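Local coordinates for protein oxalate biosynthetic component 1 (Burkholderia thailandensis, PDB 5IKY) that probably makes oxalate under quorum-sensing control, as a bifunctional enzyme combining an alpha/beta-type serine hydrolase with an additional lyase activity, at residues G59-Y64 with R185-G190; E613-E618 with S737-K742; L729-R734 with D843-I848. One frame throughout, in Å; residues are numbered along the deposited sequence.

In the fold
From the N terminus, contact 1 closes first: after 120 intervening residues the chain returns at 185-190 to pair with strand 60-64, ending a small three-stranded antiparallel sheet. That loop is finished long before contact 2 opens, and contact 1 lies on the opposite side of the chain's centre, about 78 Å from contact 2 and 81 Å from contact 3, centre to centre. Contacts 2 and 3 cross: 613-618, 729-734, 737-742 and 843-848 alternate along the chain. Their centres are about 11 Å apart, and together they tie 613-618 of the cap and the end of helix 715-734 to the alpha/beta-hydrolase part. Asp615 to Arg734 and Lys742 to Val847 bridge the two contacts directly.

Contact 1: G59-Y64 with R185-G190; sequences GIVREY and RMCGAG
Val61 and Arg185 face each other as an antiparallel hydrogen-bonded pair, each amide giving its hydrogen to the other's carbonyl: Val61 N to Arg185 O at 2.9 Å and Arg185 N to Val61 O at 3.0 Å. One step along, Ile60 and Met186 form the neighbouring non-hydrogen-bonded pair, and there Ile60 CA approaches Arg185 O at 3.2 Å in a CA-H...O contact, so that this one oxygen receives both an N-H and a C-H. Past the last bridge Cys187 N donates to Gly59 O at 2.7 Å; the bond is short but bent, with 136° at the hydrogen.

The tight side is the one carrying Val61 and Cys187. With SG anti to its own carbonyl carbon (chi1 -38°), Cys187 lays the sulfur against Val61, 3.5 Å from Val61 CB and 3.6 Å from Val61 CG1, and it also touches Tyr159 of strand 156-160. Arg185 is looser on this face: only its CG comes near Val61 CG1, at 4.2 Å, before the chain bends at chi3.

On the other face Ile60 and Met186 meet through a single pair, Ile60 CG2 to Met186 SD at 3.7 Å. The rest of Ile60 turns inward onto Leu176, Leu179 and Phe180 of helix 176-181, whereas Met186 is exposed, although it too reaches Phe180.

Strand 60-64 is the middle strand of a three-stranded antiparallel sheet, bonded to strand 156-160 by Ile60, Arg62 and Tyr64, and 185-186 is the short outer strand. The join therefore rests mainly on backbone bonds, with a sulfur-to-valine contact packed over one face and a sparse thioether contact at the solvent side; no charged pair bridges the two segments.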
loop_
_atom_site.group_PDB
_atom_site.type_symbol
_atom_site.label_atom_id
_atom_site.label_comp_id
_atom_site.label_asym_id
_atom_site.label_seq_id
_atom_site.Cartn_x
_atom_site.Cartn_y
_atom_site.Cartn_z
ATOM N N GLY A 59 -33.179 -2.612 -33.330
ATOM C CA GLY A 59 -32.428 -2.704 -32.091
ATOM C C GLY A 59 -33.303 -2.532 -30.861
ATOM O O GLY A 59 -34.406 -1.992 -30.949
ATOM N N ILE A 60 -32.813 -2.990 -29.711
ATOM C CA ILE A 60 -33.565 -2.872 -28.464
ATOM C C ILE A 60 -32.874 -1.932 -27.482
ATOM O O ILE A 60 -31.654 -1.773 -27.519
ATOM C CB ILE A 60 -33.765 -4.242 -27.789
ATOM C CG1 ILE A 60 -32.417 -4.857 -27.419
ATOM C CG2 ILE A 60 -34.547 -5.175 -28.697
ATOM C CD1 ILE A 60 -32.532 -6.215 -26.776
ATOM N N VAL A 61 -33.656 -1.309 -26.605
ATOM C CA VAL A 61 -33.108 -0.356 -25.644
ATOM C C VAL A 61 -33.743 -0.499 -24.259
ATOM O O VAL A 61 -34.912 -0.868 -24.128
ATOM C CB VAL A 61 -33.282 1.102 -26.138
ATOM C CG1 VAL A 61 -34.723 1.561 -25.991
ATOM C CG2 VAL A 61 -32.344 2.043 -25.396
ATOM N N ARG A 62 -32.947 -0.230 -23.230
ATOM C CA ARG A 62 -33.436 -0.140 -21.861
ATOM C C ARG A 62 -33.090 1.238 -21.319
ATOM O O ARG A 62 -31.964 1.475 -20.879
ATOM C CB ARG A 62 -32.827 -1.236 -20.983
ATOM C CG ARG A 62 -33.256 -1.181 -19.522
ATOM C CD ARG A 62 -34.707 -1.601 -19.336
ATOM N NE ARG A 62 -35.089 -1.630 -17.925
ATOM C CZ ARG A 62 -35.779 -0.671 -17.316
ATOM N NH1 ARG A 62 -36.179 0.394 -17.996
ATOM N NH2 ARG A 62 -36.077 -0.781 -16.027
ATOM N N GLU A 63 -34.053 2.152 -21.368
ATOM C CA GLU A 63 -33.802 3.535 -20.983
ATOM C C GLU A 63 -34.718 4.005 -19.861
ATOM O O GLU A 63 -35.862 3.569 -19.756
ATOM C CB GLU A 63 -33.955 4.460 -22.191
ATOM C CG GLU A 63 -35.338 4.440 -22.824
ATOM C CD GLU A 63 -35.525 5.548 -23.841
ATOM O OE1 GLU A 63 -34.830 6.581 -23.730
ATOM O OE2 GLU A 63 -36.369 5.390 -24.749
ATOM N N TYR A 64 -34.195 4.902 -19.029
ATOM C CA TYR A 64 -34.971 5.536 -17.970
ATOM C C TYR A 64 -34.215 6.730 -17.392
ATOM O O TYR A 64 -33.069 6.598 -16.960
ATOM C CB TYR A 64 -35.300 4.537 -16.856
ATOM C CG TYR A 64 -36.164 5.110 -15.753
ATOM C CD1 TYR A 64 -37.542 5.186 -15.894
ATOM C CD2 TYR A 64 -35.601 5.571 -14.568
ATOM C CE1 TYR A 64 -38.340 5.708 -14.888
ATOM C CE2 TYR A 64 -36.389 6.093 -13.558
ATOM C CZ TYR A 64 -37.755 6.159 -13.724
ATOM O OH TYR A 64 -38.542 6.678 -12.722
ATOM N N ARG A 185 -37.190 -2.539 -25.102
ATOM C CA ARG A 185 -38.151 -2.356 -26.184
ATOM C C ARG A 185 -37.486 -1.998 -27.513
ATOM O O ARG A 185 -36.351 -1.522 -27.545
ATOM C CB ARG A 185 -39.170 -1.284 -25.794
ATOM C CG ARG A 185 -38.612 0.125 -25.727
ATOM C CD ARG A 185 -39.518 1.019 -24.897
ATOM N NE ARG A 185 -40.904 0.561 -24.918
ATOM C CZ ARG A 185 -41.849 0.999 -24.090
ATOM N NH1 ARG A 185 -43.085 0.526 -24.183
ATOM N NH2 ARG A 185 -41.557 1.906 -23.168
ATOM N N MET A 186 -38.210 -2.233 -28.605
ATOM C CA MET A 186 -37.693 -2.026 -29.956
ATOM C C MET A 186 -37.505 -0.551 -30.296
ATOM O O MET A 186 -38.241 0.308 -29.810
ATOM C CB MET A 186 -38.628 -2.673 -30.981
ATOM C CG MET A 186 -38.835 -4.165 -30.782
ATOM S SD MET A 186 -37.357 -5.131 -31.150
ATOM C CE MET A 186 -37.111 -4.722 -32.875
ATOM N N CYS A 187 -36.520 -0.270 -31.144
ATOM C CA CYS A 187 -36.223 1.098 -31.555
ATOM C C CYS A 187 -36.310 1.255 -33.066
ATOM O O CYS A 187 -36.299 0.268 -33.804
ATOM C CB CYS A 187 -34.827 1.516 -31.089
ATOM S SG CYS A 187 -34.361 0.901 -29.467
ATOM N N GLY A 188 -36.384 2.501 -33.519
ATOM C CA GLY A 188 -36.314 2.793 -34.938
ATOM C C GLY A 188 -34.871 2.971 -35.366
ATOM O O GLY A 188 -33.950 2.539 -34.672
ATOM N N ALA A 189 -34.667 3.604 -36.515
ATOM C CA ALA A 189 -33.322 3.906 -36.978
ATOM C C ALA A 189 -32.746 5.059 -36.164
ATOM O O ALA A 189 -33.485 5.796 -35.509
ATOM C CB ALA A 189 -33.327 4.242 -38.458
ATOM N N GLY A 190 -31.426 5.210 -36.204
ATOM C CA GLY A 190 -30.760 6.272 -35.472
ATOM C C GLY A 190 -29.269 6.033 -35.351
ATOM O O GLY A 190 -28.686 5.291 -36.140
#

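Contact 2: E613-E618 with S737-K742; sequences ELDRYE and SNASRK
Asp615 and Ala739 approach to 4.9 Å between CA atoms, where a 3-10 turn, held by bonds such as Tyr617 N to Leu614 O, passes an irregular loop. Side by side, Asp615 CB and Ala739 CB sit 4.0 Å apart, while Ser737 CB points toward 613-618 and Ser737 OG lies 3.3 Å from Asp615 O. The hydroxyl's hydrogen bond is with Arg734 O, at the end of helix 715-734, and it also takes a weak bond from Ala739 N. Asp615 OD2 forms a salt bridge with Arg734 NE. The irregular loop carries the chain out of helix 715-734 toward strand 747-752 of the hydrolase sheet, and 613-618 belongs to the cap: the contact fastens cap to hydrolase at the surface. Farther out, Asn738 has CG between its backbone N and carbonyl carbon (chi1 55°), and ND2 donates to Glu618 O at 2.6 Å, 146° at the hydrogen. The Glu618 carboxylate stands nearly perpendicular to that amide, and Glu618 OE2 lies 2.9 Å from Asn738 OD1; both are acceptors, so this approach is probably unfavourable and adds no bond. His620 bonds Asn738 O.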
loop_
_atom_site.group_PDB
_atom_site.type_symbol
_atom_site.label_atom_id
_atom_site.label_comp_id
_atom_site.label_asym_id
_atom_site.label_seq_id
_atom_site.Cartn_x
_atom_site.Cartn_y
_atom_site.Cartn_z
ATOM N N GLU A 613 7.751 13.567 26.239
ATOM C CA GLU A 613 8.050 14.851 25.612
ATOM C C GLU A 613 7.872 16.001 26.604
ATOM O O GLU A 613 8.470 17.068 26.448
ATOM C CB GLU A 613 7.163 15.062 24.380
ATOM C CG GLU A 613 7.433 16.342 23.589
ATOM C CD GLU A 613 8.801 16.367 22.919
ATOM O OE1 GLU A 613 9.459 15.307 22.835
ATOM O OE2 GLU A 613 9.217 17.457 22.473
ATOM N N LEU A 614 7.058 15.772 27.633
ATOM C CA LEU A 614 6.797 16.785 28.653
ATOM C C LEU A 614 8.028 17.086 29.507
ATOM O O LEU A 614 8.056 18.082 30.229
ATOM C CB LEU A 614 5.640 16.345 29.552
ATOM C CG LEU A 614 4.237 16.447 28.950
ATOM C CD1 LEU A 614 3.209 15.821 29.877
ATOM C CD2 LEU A 614 3.886 17.897 28.660
ATOM N N ASP A 615 9.038 16.225 29.424
ATOM C CA ASP A 615 10.280 16.424 30.166
ATOM C C ASP A 615 11.004 17.692 29.719
ATOM O O ASP A 615 11.797 18.261 30.469
ATOM C CB ASP A 615 11.202 15.211 30.005
ATOM C CG ASP A 615 10.650 13.963 30.670
ATOM O OD1 ASP A 615 9.449 13.951 31.016
ATOM O OD2 ASP A 615 11.418 12.991 30.843
ATOM N N ARG A 616 10.723 18.130 28.495
ATOM C CA ARG A 616 11.337 19.332 27.943
ATOM C C ARG A 616 10.531 20.584 28.280
ATOM O O ARG A 616 11.001 21.705 28.084
ATOM C CB ARG A 616 11.492 19.204 26.425
ATOM C CG ARG A 616 12.491 18.144 25.986
ATOM C CD ARG A 616 12.443 17.925 24.482
ATOM N NE ARG A 616 12.718 19.149 23.736
ATOM C CZ ARG A 616 12.038 19.535 22.661
ATOM N NH1 ARG A 616 11.037 18.793 22.208
ATOM N NH2 ARG A 616 12.355 20.665 22.042
ATOM N N TYR A 617 9.317 20.388 28.785
ATOM C CA TYR A 617 8.433 21.504 29.111
ATOM C C TYR A 617 8.621 21.970 30.553
ATOM O O TYR A 617 8.655 21.161 31.480
ATOM C CB TYR A 617 6.972 21.119 28.864
ATOM C CG TYR A 617 6.625 20.973 27.396
ATOM C CD1 TYR A 617 7.016 19.850 26.677
ATOM C CD2 TYR A 617 5.907 21.957 26.730
ATOM C CE1 TYR A 617 6.705 19.712 25.335
ATOM C CE2 TYR A 617 5.590 21.827 25.389
ATOM C CZ TYR A 617 5.991 20.704 24.696
ATOM O OH TYR A 617 5.678 20.571 23.360
ATOM N N GLU A 618 8.744 23.282 30.728
ATOM C CA GLU A 618 8.986 23.872 32.040
ATOM C C GLU A 618 7.788 23.696 32.969
ATOM O O GLU A 618 7.927 23.236 34.103
ATOM C CB GLU A 618 9.318 25.359 31.895
ATOM C CG GLU A 618 9.706 26.045 33.194
ATOM C CD GLU A 618 11.206 26.069 33.417
ATOM O OE1 GLU A 618 11.813 27.150 33.261
ATOM O OE2 GLU A 618 11.778 25.008 33.745
ATOM N N SER A 737 16.735 20.246 33.064
ATOM C CA SER A 737 15.331 20.635 33.099
ATOM C C SER A 737 14.715 20.387 34.470
ATOM O O SER A 737 15.324 19.751 35.331
ATOM C CB SER A 737 14.538 19.876 32.032
ATOM O OG SER A 737 14.451 18.496 32.344
ATOM N N ASN A 738 13.504 20.897 34.665
ATOM C CA ASN A 738 12.747 20.609 35.876
ATOM C C ASN A 738 11.822 19.420 35.648
ATOM O O ASN A 738 10.650 19.441 36.025
ATOM C CB ASN A 738 11.951 21.836 36.328
ATOM C CG ASN A 738 11.038 22.373 35.245
ATOM O OD1 ASN A 738 11.268 22.152 34.056
ATOM N ND2 ASN A 738 9.994 23.087 35.652
ATOM N N ALA A 739 12.362 18.384 35.013
ATOM C CA ALA A 739 11.625 17.151 34.789
ATOM C C ALA A 739 11.548 16.350 36.081
ATOM O O ALA A 739 12.449 16.425 36.919
ATOM C CB ALA A 739 12.277 16.332 33.690
ATOM N N SER A 740 10.470 15.588 36.236
ATOM C CA SER A 740 10.239 14.809 37.448
ATOM C C SER A 740 11.376 13.828 37.727
ATOM O O SER A 740 11.708 12.991 36.886
ATOM C CB SER A 740 8.914 14.051 37.346
ATOM O OG SER A 740 7.879 14.899 36.878
ATOM N N ARG A 741 11.978 13.951 38.906
ATOM C CA ARG A 741 13.009 13.019 39.341
ATOM C C ARG A 741 12.416 11.620 39.451
ATOM O O ARG A 741 11.282 11.454 39.899
ATOM C CB ARG A 741 13.609 13.455 40.682
ATOM N N LYS A 742 13.178 10.616 39.030
ATOM C CA LYS A 742 12.690 9.243 39.044
ATOM C C LYS A 742 13.279 8.460 40.211
ATOM O O LYS A 742 14.288 8.858 40.793
ATOM C CB LYS A 742 13.008 8.551 37.719
ATOM C CG LYS A 742 12.547 9.333 36.496
ATOM C CD LYS A 742 12.399 8.434 35.279
ATOM C CE LYS A 742 11.779 9.183 34.111
ATOM N NZ LYS A 742 11.959 8.465 32.818
#

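Contact 3: L729-R734 with D843-I848; sequences LTLELR and DGETVI
Leu731 and Ile848 are brought together by their torsions: Leu731 CG stands anti to its carbonyl carbon (chi1 -77°), and Ile848 CG1 sits between its backbone N and carbonyl carbon (chi1 54°) with CD1 extended beyond it (chi2 178°). Ile848 CD1 thus ends 3.7 Å from Leu731 CG. Thr730 approaches the same methyl, its CG2 3.8 Å from Ile848 CD1. The leucine fork spreads over the loop: Leu731 CD2 reaches Thr846 O at 3.3 Å, and Leu731 CD1 lies against the carboxylate end of Glu845, 3.4 Å from Glu845 OE1. Here the C-terminal end of helix 715-734 packs on the loop that leads into helix 849-860 of the hydrolase part. Ile848 is the N-cap residue of that helix, and its backbone N bonds Ser851 OG. Earlier in the same loop, Asp843 OD1 accepts from Glu845 N at 3.1 Å, an Asx turn. Arg734 runs out extended, passing Ile848 in the opposite direction, with Arg734 CD 4.0 Å from Ile848 CG2. Thr846 CG2 sits over one guanidinium face, offset toward the rim near Arg734 NH1, while NE keeps its salt bridge to Asp615 and NH2 bonds Ser740 O.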
loop_
_atom_site.group_PDB
_atom_site.type_symbol
_atom_site.label_atom_id
_atom_site.label_comp_id
_atom_site.label_asym_id
_atom_site.label_seq_id
_atom_site.Cartn_x
_atom_site.Cartn_y
_atom_site.Cartn_z
ATOM N N LEU A 729 22.302 11.927 24.478
ATOM C CA LEU A 729 22.003 13.324 24.185
ATOM C C LEU A 729 20.714 13.794 24.855
ATOM O O LEU A 729 20.598 14.955 25.244
ATOM C CB LEU A 729 21.914 13.543 22.673
ATOM C CG LEU A 729 23.223 13.430 21.889
ATOM C CD1 LEU A 729 22.972 13.613 20.405
ATOM C CD2 LEU A 729 24.238 14.445 22.390
ATOM N N THR A 730 19.748 12.891 24.985
ATOM C CA THR A 730 18.464 13.236 25.585
ATOM C C THR A 730 18.588 13.382 27.100
ATOM O O THR A 730 18.008 14.292 27.693
ATOM C CB THR A 730 17.388 12.187 25.254
ATOM O OG1 THR A 730 17.224 12.104 23.832
ATOM C CG2 THR A 730 16.058 12.565 25.885
ATOM N N LEU A 731 19.354 12.487 27.717
ATOM C CA LEU A 731 19.567 12.520 29.160
ATOM C C LEU A 731 20.235 13.817 29.592
ATOM O O LEU A 731 19.859 14.409 30.604
ATOM C CB LEU A 731 20.411 11.327 29.606
ATOM C CG LEU A 731 19.674 9.990 29.687
ATOM C CD1 LEU A 731 20.647 8.859 29.941
ATOM C CD2 LEU A 731 18.617 10.041 30.776
ATOM N N GLU A 732 21.222 14.255 28.819
ATOM C CA GLU A 732 21.920 15.498 29.114
ATOM C C GLU A 732 20.948 16.676 29.067
ATOM O O GLU A 732 21.043 17.611 29.865
ATOM C CB GLU A 732 23.078 15.709 28.136
ATOM C CG GLU A 732 23.329 17.155 27.743
ATOM C CD GLU A 732 24.507 17.302 26.797
ATOM O OE1 GLU A 732 24.702 16.403 25.950
ATOM O OE2 GLU A 732 25.239 18.310 26.906
ATOM N N LEU A 733 19.991 16.601 28.148
ATOM C CA LEU A 733 18.977 17.639 28.012
ATOM C C LEU A 733 17.955 17.565 29.146
ATOM O O LEU A 733 17.301 18.557 29.471
ATOM C CB LEU A 733 18.273 17.517 26.658
ATOM C CG LEU A 733 17.857 18.817 25.969
ATOM C CD1 LEU A 733 19.068 19.711 25.745
ATOM C CD2 LEU A 733 17.162 18.519 24.653
ATOM N N ARG A 734 17.822 16.383 29.743
ATOM C CA ARG A 734 16.859 16.169 30.819
ATOM C C ARG A 734 17.428 16.609 32.167
ATOM O O ARG A 734 16.688 17.005 33.069
ATOM C CB ARG A 734 16.443 14.697 30.880
ATOM C CG ARG A 734 15.191 14.442 31.706
ATOM C CD ARG A 734 14.910 12.954 31.860
ATOM N NE ARG A 734 13.568 12.709 32.383
ATOM C CZ ARG A 734 13.241 12.780 33.669
ATOM N NH1 ARG A 734 14.160 13.090 34.574
ATOM N NH2 ARG A 734 11.993 12.542 34.049
ATOM N N ASP A 843 24.430 3.661 38.580
ATOM C CA ASP A 843 25.254 4.866 38.568
ATOM C C ASP A 843 24.422 6.133 38.762
ATOM O O ASP A 843 24.956 7.242 38.766
ATOM C CB ASP A 843 26.046 4.954 37.260
ATOM C CG ASP A 843 25.193 4.665 36.039
ATOM O OD1 ASP A 843 23.953 4.775 36.137
ATOM O OD2 ASP A 843 25.764 4.329 34.980
ATOM N N GLY A 844 23.112 5.961 38.917
ATOM C CA GLY A 844 22.217 7.081 39.139
ATOM C C GLY A 844 21.657 7.664 37.857
ATOM O O GLY A 844 20.955 8.675 37.880
ATOM N N GLU A 845 21.968 7.026 36.732
ATOM C CA GLU A 845 21.481 7.486 35.437
ATOM C C GLU A 845 19.979 7.256 35.325
ATOM O O GLU A 845 19.471 6.211 35.731
ATOM C CB GLU A 845 22.217 6.777 34.298
ATOM C CG GLU A 845 21.992 7.397 32.932
ATOM C CD GLU A 845 22.565 6.557 31.804
ATOM O OE1 GLU A 845 21.782 5.877 31.106
ATOM O OE2 GLU A 845 23.799 6.575 31.618
ATOM N N THR A 846 19.271 8.241 34.782
ATOM C CA THR A 846 17.822 8.162 34.638
ATOM C C THR A 846 17.437 7.223 33.493
ATOM O O THR A 846 18.090 7.201 32.450
ATOM C CB THR A 846 17.209 9.560 34.390
ATOM O OG1 THR A 846 17.612 10.452 35.437
ATOM C CG2 THR A 846 15.691 9.491 34.351
ATOM N N VAL A 847 16.381 6.441 33.700
ATOM C CA VAL A 847 15.888 5.533 32.671
ATOM C C VAL A 847 14.811 6.204 31.825
ATOM O O VAL A 847 13.727 6.519 32.319
ATOM C CB VAL A 847 15.315 4.239 33.281
ATOM C CG1 VAL A 847 14.702 3.367 32.197
ATOM C CG2 VAL A 847 16.396 3.483 34.036
ATOM N N ILE A 848 15.119 6.427 30.552
ATOM C CA ILE A 848 14.165 7.030 29.626
ATOM C C ILE A 848 13.802 6.066 28.502
ATOM O O ILE A 848 14.275 4.928 28.470
ATOM C CB ILE A 848 14.709 8.335 29.016
ATOM C CG1 ILE A 848 16.076 8.095 28.371
ATOM C CG2 ILE A 848 14.803 9.419 30.079
ATOM C CD1 ILE A 848 16.655 9.321 27.700
#